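Local coordinates for shikimate 5-dehydrogenase (PDB 2D5C), which catalyses the reversible NADPH-dependent reduction of 3-dehydroshikimate to shikimate, a step of chorismate and aromatic amino acid biosynthesis, at the interface of chains A and B. Coordinates in Å, arbitrary orientation; residue numbers count along the deposited sequence, not the author numbering. Chains: chain A/B, shikimate 5-dehydrogenase.

The interface of chains A and B. Residues chain A 72-73, 90-91, 93, 95; chain B 73, 95, 97.
A:Phe95 and B:Phe95 lie against each other at the centre of this aromatic patch, where strand 93-97 of one subunit faces its counterpart. Their rings count as stacked because the planes differ by 22°, yet they are offset: CE1 of A:Phe95 reaches CD2 of B:Phe95 at 3.4 Å, and each ring covers the other towards its rim. Each phenyl ring also presses an edge onto the indole of the other subunit. B:Phe95 points its CE2–CZ edge into the face of A:Trp73, with CE2 3.6 Å from CD2 of the indole and the planes 81° apart, an edge-to-face arrangement. The reciprocal contact, likewise edge-to-face, puts CZ of A:Phe95 over the six-membered ring of B:Trp73, 3.5 Å from its CZ3. In A:Trp73, CG stands anti to the backbone N (chi1 180°), which carries the indole towards chain B, and the second torsion turns its face to the phenyl ring; B:Trp73 is alike. The two indoles also touch, through their CD1 atoms at 3.8 Å. Replacing A:Trp73 by alanine is likely to leave the CE2–CZ edge of B:Phe95 without its aromatic face and to open a gap beside B:Trp73, the phenyl ring then being held less firmly.

B:Phe97 continues the aromatic packing, its CZ meeting both A:Phe95 and the CG2 methyl of A:Val90, the latter 3.6 Å away. Beyond it the contacts thin. Its CD2 side passes the carboxylate of A:Glu91, whose OE1 lies 3.4 Å off with the two planes nearly perpendicular. The aliphatic CG of A:Arg93 is 4.1 Å from CH2 of B:Trp73, and its guanidinium runs away from the indole. Within chain A, the 8 to 14 Å² hidden on A:Asp72, A:Val90, A:Glu91 and A:Arg93, against 54 Å² on A:Phe95, mark a looser margin, although B:Phe97 itself is well covered. This interlocked cluster forms part of the two-fold homodimer interface; its centre lies about 17 Å from the active-site A:Lys64, and its close aromatic packing probably serves dimer assembly.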
loop_
_atom_site.group_PDB
_atom_site.type_symbol
_atom_site.label_atom_id
_atom_site.label_comp_id
_atom_site.label_asym_id
_atom_site.label_seq_id
_atom_site.Cartn_x
_atom_site.Cartn_y
_atom_site.Cartn_z
ATOM N N ASP A 72 -7.626 6.317 -5.956
ATOM C CA ASP A 72 -6.539 7.188 -6.400
ATOM C C ASP A 72 -5.647 6.520 -7.435
ATOM O O ASP A 72 -4.987 7.190 -8.219
ATOM C CB ASP A 72 -5.658 7.611 -5.223
ATOM C CG ASP A 72 -6.405 8.435 -4.203
ATOM O OD1 ASP A 72 -6.937 7.845 -3.251
ATOM O OD2 ASP A 72 -6.464 9.671 -4.365
ATOM N N TRP A 73 -5.627 5.194 -7.430
ATOM C CA TRP A 73 -4.783 4.430 -8.351
ATOM C C TRP A 73 -5.394 3.042 -8.490
ATOM O O TRP A 73 -5.893 2.497 -7.509
ATOM C CB TRP A 73 -3.375 4.303 -7.754
ATOM C CG TRP A 73 -2.361 3.530 -8.574
ATOM C CD1 TRP A 73 -1.487 4.045 -9.495
ATOM C CD2 TRP A 73 -2.084 2.124 -8.505
ATOM N NE1 TRP A 73 -0.685 3.049 -9.994
ATOM C CE2 TRP A 73 -1.027 1.861 -9.406
ATOM C CE3 TRP A 73 -2.626 1.061 -7.771
ATOM C CZ2 TRP A 73 -0.500 0.576 -9.590
ATOM C CZ3 TRP A 73 -2.104 -0.219 -7.953
ATOM C CH2 TRP A 73 -1.048 -0.450 -8.858
ATOM N N VAL A 90 -3.361 3.928 2.298
ATOM C CA VAL A 90 -2.086 4.461 2.774
ATOM C C VAL A 90 -2.163 5.991 2.700
ATOM O O VAL A 90 -2.480 6.551 1.652
ATOM C CB VAL A 90 -0.896 3.958 1.924
ATOM C CG1 VAL A 90 -0.615 2.480 2.227
ATOM C CG2 VAL A 90 -1.199 4.149 0.452
ATOM N N GLU A 91 -1.902 6.648 3.828
ATOM C CA GLU A 91 -1.951 8.107 3.931
ATOM C C GLU A 91 -3.270 8.701 3.435
ATOM O O GLU A 91 -3.307 9.809 2.892
ATOM C CB GLU A 91 -0.764 8.743 3.194
ATOM C CG GLU A 91 0.486 8.809 4.062
ATOM C CD GLU A 91 1.675 9.470 3.392
ATOM O OE1 GLU A 91 1.528 10.006 2.271
ATOM O OE2 GLU A 91 2.760 9.460 4.008
ATOM N N ARG A 93 -5.013 7.617 1.029
ATOM C CA ARG A 93 -5.151 7.374 -0.402
ATOM C C ARG A 93 -5.606 5.920 -0.562
ATOM O O ARG A 93 -5.278 5.071 0.262
ATOM C CB ARG A 93 -3.807 7.570 -1.109
ATOM C CG ARG A 93 -3.041 8.833 -0.708
ATOM C CD ARG A 93 -3.816 10.099 -1.026
ATOM N NE ARG A 93 -3.046 11.279 -0.640
ATOM C CZ ARG A 93 -3.452 12.530 -0.828
ATOM N NH1 ARG A 93 -4.628 12.761 -1.398
ATOM N NH2 ARG A 93 -2.681 13.545 -0.453
ATOM N N PHE A 95 -5.686 2.540 -3.047
ATOM C CA PHE A 95 -5.080 1.843 -4.191
ATOM C C PHE A 95 -5.899 0.573 -4.469
ATOM O O PHE A 95 -6.161 -0.201 -3.554
ATOM C CB PHE A 95 -3.641 1.436 -3.859
ATOM C CG PHE A 95 -2.697 2.598 -3.665
ATOM C CD1 PHE A 95 -1.475 2.410 -3.030
ATOM C CD2 PHE A 95 -3.012 3.866 -4.142
ATOM C CE1 PHE A 95 -0.576 3.476 -2.869
ATOM C CE2 PHE A 95 -2.120 4.934 -3.985
ATOM C CZ PHE A 95 -0.910 4.738 -3.350
ATOM N N TRP B 73 3.721 5.621 -9.033
ATOM C CA TRP B 73 2.807 6.603 -8.488
ATOM C C TRP B 73 3.546 7.380 -7.410
ATOM O O TRP B 73 4.355 6.814 -6.672
ATOM C CB TRP B 73 1.595 5.885 -7.888
ATOM C CG TRP B 73 0.601 6.757 -7.180
ATOM C CD1 TRP B 73 -0.542 7.289 -7.697
ATOM C CD2 TRP B 73 0.635 7.145 -5.799
ATOM N NE1 TRP B 73 -1.228 7.974 -6.726
ATOM C CE2 TRP B 73 -0.528 7.901 -5.549
ATOM C CE3 TRP B 73 1.535 6.920 -4.752
ATOM C CZ2 TRP B 73 -0.818 8.438 -4.288
ATOM C CZ3 TRP B 73 1.248 7.453 -3.496
ATOM C CH2 TRP B 73 0.081 8.200 -3.278
ATOM N N PHE B 95 5.346 2.762 -5.156
ATOM C CA PHE B 95 4.621 3.968 -4.787
ATOM C C PHE B 95 5.531 4.826 -3.910
ATOM O O PHE B 95 6.124 4.318 -2.965
ATOM C CB PHE B 95 3.361 3.582 -4.015
ATOM C CG PHE B 95 2.520 2.559 -4.726
ATOM C CD1 PHE B 95 2.844 1.208 -4.657
ATOM C CD2 PHE B 95 1.444 2.950 -5.502
ATOM C CE1 PHE B 95 2.104 0.262 -5.356
ATOM C CE2 PHE B 95 0.699 2.008 -6.205
ATOM C CZ PHE B 95 1.029 0.670 -6.128
ATOM N N PHE B 97 6.238 8.091 -1.338
ATOM C CA PHE B 97 5.622 8.961 -0.349
ATOM C C PHE B 97 6.709 9.794 0.318
ATOM O O PHE B 97 7.890 9.537 0.144
ATOM C CB PHE B 97 4.938 8.130 0.750
ATOM C CG PHE B 97 3.897 7.168 0.246
ATOM C CD1 PHE B 97 4.266 5.917 -0.233
ATOM C CD2 PHE B 97 2.552 7.511 0.255
ATOM C CE1 PHE B 97 3.294 5.014 -0.701
ATOM C CE2 PHE B 97 1.581 6.619 -0.208
ATOM C CZ PHE B 97 1.958 5.369 -0.686
#